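Local coordinates for protein angiogenin-1 (Salmo salar, PDB 7BFK) that probably cleaves RNA, as a secreted endonuclease of the pancreatic ribonuclease family, at residues L42-L48 and S77-H83. Numbering follows the deposited sequence.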
ATOM      1  N   LEU A  42      -9.087   7.131   3.877  1.00 26.98           N
ATOM      2  CA  LEU A  42      -9.918   6.291   4.793  1.00 27.56           C
ATOM      3  C   LEU A  42      -9.172   5.023   5.201  1.00 26.98           C
ATOM      4  O   LEU A  42      -9.538   4.447   6.236  1.00 26.96           O
ATOM      5  CB  LEU A  42     -11.264   5.971   4.136  1.00 29.06           C
ATOM      6  CG  LEU A  42     -12.157   7.197   3.930  1.00 30.70           C
ATOM      7  CD1 LEU A  42     -13.396   6.876   3.137  1.00 29.52           C
ATOM      8  CD2 LEU A  42     -12.513   7.836   5.270  1.00 36.28           C
ATOM      9  N   LYS A  43      -8.204   4.581   4.396  1.00 24.82           N
ATOM     10  CA  LYS A  43      -7.404   3.387   4.709  1.00 27.17           C
ATOM     11  C   LYS A  43      -6.134   3.383   3.874  1.00 27.25           C
ATOM     12  O   LYS A  43      -6.154   3.896   2.732  1.00 28.23           O
ATOM     13  CB  LYS A  43      -8.212   2.122   4.399  1.00 27.35           C
ATOM     14  CG  LYS A  43      -7.541   0.814   4.755  1.00 26.95           C
ATOM     15  CD  LYS A  43      -8.501  -0.374   4.660  1.00 24.86           C
ATOM     16  CE  LYS A  43      -9.109  -0.529   3.282  1.00 26.10           C
ATOM     17  NZ  LYS A  43      -8.148  -1.132   2.328  1.00 24.78           N
ATOM     18  N   ASN A  44      -5.074   2.824   4.429  1.00 26.64           N
ATOM     19  CA  ASN A  44      -3.844   2.550   3.664  1.00 25.97           C
ATOM     20  C   ASN A  44      -3.193   1.315   4.255  1.00 24.57           C
ATOM     21  O   ASN A  44      -3.111   1.229   5.469  1.00 27.78           O
ATOM     22  CB  ASN A  44      -2.877   3.718   3.613  1.00 28.69           C
ATOM     23  CG  ASN A  44      -1.886   3.539   2.486  1.00 27.89           C
ATOM     24  OD1 ASN A  44      -2.232   3.788   1.341  1.00 27.99           O
ATOM     25  ND2 ASN A  44      -0.658   3.157   2.821  1.00 27.55           N
ATOM     26  N   THR A  45      -2.781   0.398   3.391  1.00 23.83           N
ATOM     27  CA  THR A  45      -2.110  -0.865   3.752  1.00 24.70           C
ATOM     28  C   THR A  45      -0.619  -0.776   3.368  1.00 24.73           C
ATOM     29  O   THR A  45      -0.304  -0.465   2.184  1.00 25.73           O
ATOM     30  CB  THR A  45      -2.826  -2.051   3.102  1.00 23.35           C
ATOM     31  OG1 THR A  45      -4.234  -1.940   3.357  1.00 24.82           O
ATOM     32  CG2 THR A  45      -2.293  -3.378   3.573  1.00 23.64           C
ATOM     33  N   PHE A  46       0.237  -1.083   4.326  1.00 23.25           N
ATOM     34  CA  PHE A  46       1.714  -1.128   4.204  1.00 25.60           C
ATOM     35  C   PHE A  46       2.183  -2.582   4.228  1.00 25.30           C
ATOM     36  O   PHE A  46       1.729  -3.347   5.081  1.00 25.70           O
ATOM     37  CB  PHE A  46       2.361  -0.328   5.338  1.00 30.25           C
ATOM     38  CG  PHE A  46       1.968   1.126   5.375  1.00 28.47           C
ATOM     39  CD1 PHE A  46       0.845   1.533   6.079  1.00 29.95           C
ATOM     40  CD2 PHE A  46       2.715   2.088   4.705  1.00 32.50           C
ATOM     41  CE1 PHE A  46       0.479   2.870   6.115  1.00 32.42           C
ATOM     42  CE2 PHE A  46       2.340   3.423   4.730  1.00 31.58           C
ATOM     43  CZ  PHE A  46       1.218   3.809   5.432  1.00 31.67           C
ATOM     44  N   ILE A  47       3.050  -2.946   3.282  1.00 24.86           N
ATOM     45  CA  ILE A  47       3.670  -4.296   3.185  1.00 24.99           C
ATOM     46  C   ILE A  47       5.038  -4.249   3.877  1.00 25.58           C
ATOM     47  O   ILE A  47       5.853  -3.383   3.537  1.00 25.46           O
ATOM     48  CB  ILE A  47       3.802  -4.747   1.726  1.00 25.33           C
ATOM     49  CG1 ILE A  47       2.476  -4.644   0.968  1.00 24.65           C
ATOM     50  CG2 ILE A  47       4.364  -6.155   1.664  1.00 27.36           C
ATOM     51  CD1 ILE A  47       2.646  -4.722  -0.515  1.00 25.06           C
ATOM     52  N   LEU A  48       5.290  -5.173   4.791  1.00 27.07           N
ATOM     53  CA  LEU A  48       6.591  -5.251   5.506  1.00 31.67           C
ATOM     54  C   LEU A  48       7.513  -6.179   4.721  1.00 31.96           C
ATOM     55  O   LEU A  48       7.619  -7.337   5.091  1.00 31.68           O
ATOM     56  CB  LEU A  48       6.357  -5.733   6.943  1.00 34.24           C
ATOM     57  CG  LEU A  48       5.860  -4.664   7.921  1.00 36.35           C
ATOM     58  CD1 LEU A  48       4.512  -4.102   7.511  1.00 37.16           C
ATOM     59  CD2 LEU A  48       5.789  -5.196   9.353  1.00 42.41           C
ATOM     60  N   SER A  77       3.521  -9.905   5.822  1.00 27.54           N
ATOM     61  CA  SER A  77       3.145  -9.149   7.031  1.00 29.90           C
ATOM     62  C   SER A  77       2.694  -7.783   6.545  1.00 28.82           C
ATOM     63  O   SER A  77       3.432  -7.181   5.742  1.00 27.35           O
ATOM     64  CB  SER A  77       4.257  -8.989   8.030  1.00 35.19           C
ATOM     65  OG  SER A  77       4.465 -10.185   8.727  1.00 38.14           O
ATOM     66  N   VAL A  78       1.530  -7.333   6.987  1.00 26.60           N
ATOM     67  CA  VAL A  78       1.005  -6.003   6.592  1.00 24.43           C
ATOM     68  C   VAL A  78       0.567  -5.262   7.844  1.00 26.31           C
ATOM     69  O   VAL A  78       0.289  -5.898   8.885  1.00 26.36           O
ATOM     70  CB  VAL A  78      -0.143  -6.109   5.564  1.00 24.32           C
ATOM     71  CG1 VAL A  78       0.304  -6.799   4.285  1.00 25.88           C
ATOM     72  CG2 VAL A  78      -1.364  -6.802   6.143  1.00 25.27           C
ATOM     73  N   VAL A  79       0.551  -3.949   7.730  1.00 26.87           N
ATOM     74  CA  VAL A  79      -0.021  -3.016   8.724  1.00 29.99           C
ATOM     75  C   VAL A  79      -1.095  -2.239   7.972  1.00 27.96           C
ATOM     76  O   VAL A  79      -0.777  -1.680   6.904  1.00 27.99           O
ATOM     77  CB  VAL A  79       1.032  -2.087   9.353  1.00 32.17           C
ATOM     78  CG1 VAL A  79       0.363  -0.936  10.086  1.00 33.81           C
ATOM     79  CG2 VAL A  79       1.981  -2.857  10.282  1.00 33.41           C
ATOM     80  N   ILE A  80      -2.310  -2.227   8.508  1.00 27.67           N
ATOM     81  CA  ILE A  80      -3.475  -1.500   7.952  1.00 30.36           C
ATOM     82  C   ILE A  80      -3.779  -0.328   8.880  1.00 29.93           C
ATOM     83  O   ILE A  80      -4.013  -0.558  10.106  1.00 33.23           O
ATOM     84  CB  ILE A  80      -4.680  -2.449   7.783  1.00 29.80           C
ATOM     85  CG1 ILE A  80      -4.303  -3.670   6.938  1.00 29.97           C
ATOM     86  CG2 ILE A  80      -5.886  -1.715   7.193  1.00 29.53           C
ATOM     87  CD1 ILE A  80      -5.148  -4.869   7.199  1.00 30.98           C
ATOM     88  N   CYS A  81      -3.726   0.877   8.328  1.00 29.60           N
ATOM     89  CA  CYS A  81      -4.115   2.135   9.007  1.00 30.93           C
ATOM     90  C   CYS A  81      -5.522   2.495   8.531  1.00 29.11           C
ATOM     91  O   CYS A  81      -5.715   2.756   7.314  1.00 28.85           O
ATOM     92  CB  CYS A  81      -3.096   3.233   8.740  1.00 34.06           C
ATOM     93  SG  CYS A  81      -1.432   2.769   9.279  1.00 36.58           S
ATOM     94  N   THR A  82      -6.486   2.473   9.444  1.00 28.98           N
ATOM     95  CA  THR A  82      -7.917   2.697   9.142  1.00 29.54           C
ATOM     96  C   THR A  82      -8.396   3.967   9.838  1.00 29.30           C
ATOM     97  O   THR A  82      -8.148   4.126  11.057  1.00 32.78           O
ATOM     98  CB  THR A  82      -8.780   1.494   9.554  1.00 28.50           C
ATOM     99  OG1 THR A  82      -8.202   0.300   9.001  1.00 33.55           O
ATOM    100  CG2 THR A  82     -10.211   1.640   9.080  1.00 30.37           C
ATOM    101  N   HIS A  83      -9.020   4.842   9.067  1.00 30.80           N
ATOM    102  CA  HIS A  83      -9.648   6.095   9.546  1.00 33.03           C
ATOM    103  C   HIS A  83     -10.713   5.778  10.604  1.00 37.76           C
ATOM    104  O   HIS A  83     -11.511   4.831  10.395  1.00 34.09           O
ATOM    105  CB  HIS A  83     -10.265   6.821   8.357  1.00 33.46           C
ATOM    106  CG  HIS A  83     -11.262   7.868   8.732  1.00 34.78           C
ATOM    107  ND1 HIS A  83     -12.596   7.569   8.955  1.00 34.39           N
ATOM    108  CD2 HIS A  83     -11.138   9.207   8.863  1.00 36.14           C
ATOM    109  CE1 HIS A  83     -13.248   8.688   9.232  1.00 38.10           C
ATOM    110  NE2 HIS A  83     -12.364   9.708   9.184  1.00 37.11           N
TER
HETATM  111  O   HOH W   1       6.211  -9.780   4.795  1.00 34.11           O
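Phe46 and Val79 form a hydrogen-bonded antiparallel pair, and Phe46 N reaches Val79 O at 2.8 Å in a nearly straight bond (177°). Asn44 pairs with Cys81 in the same way. Leu48 N to Ser77 O and His83 N to Leu42 O close the two ends. One water extends the ladder, donating a hydrogen bond to Leu48 O and accepting one from Ser77 N. At the other end, Leu42 CD2 packs over a face of the His83 ring, a CH-pi contact 3.8 Å from its centroid. His83 NE2 bonds Gly86 O.

On the side of the sheet that carries Phe46, Cys81 SG comes obliquely to the ring, 3.7 Å from Phe46 CE1. Asn44 ND2 sits above one face of that ring, offset toward the rim. Bonds from Asn44 ND2 to Gln13 O and from Lys41 NZ to Asn44 OD1 hold the amide there.

On the side of Lys43, Thr45 and Ile80, Thr45 OG1 lies beside the backbone N (chi1 -49°), which leaves the methyl anti to it. This sets Thr45 CG2 3.9 Å from Ile80 CG1 and 4.0 Å from Val78 CB. Thr45 OG1 is bonded to Asp120, which also forms a salt bridge with Lys43. A valine here lacks the hydroxyl and would probably cost Asp120 this hydrogen bond, leaving it the Lys43 salt bridge.

The Cys81-Cys24 disulfide ties this pairing to helix 24-32, whose Met28 touches Asn44 and Cys81. Strand 43-47 bonds to His14 through Thr45 O, while strand 76-85 pairs on with strand 93-108 in the curved sheet of the ribonuclease A fold.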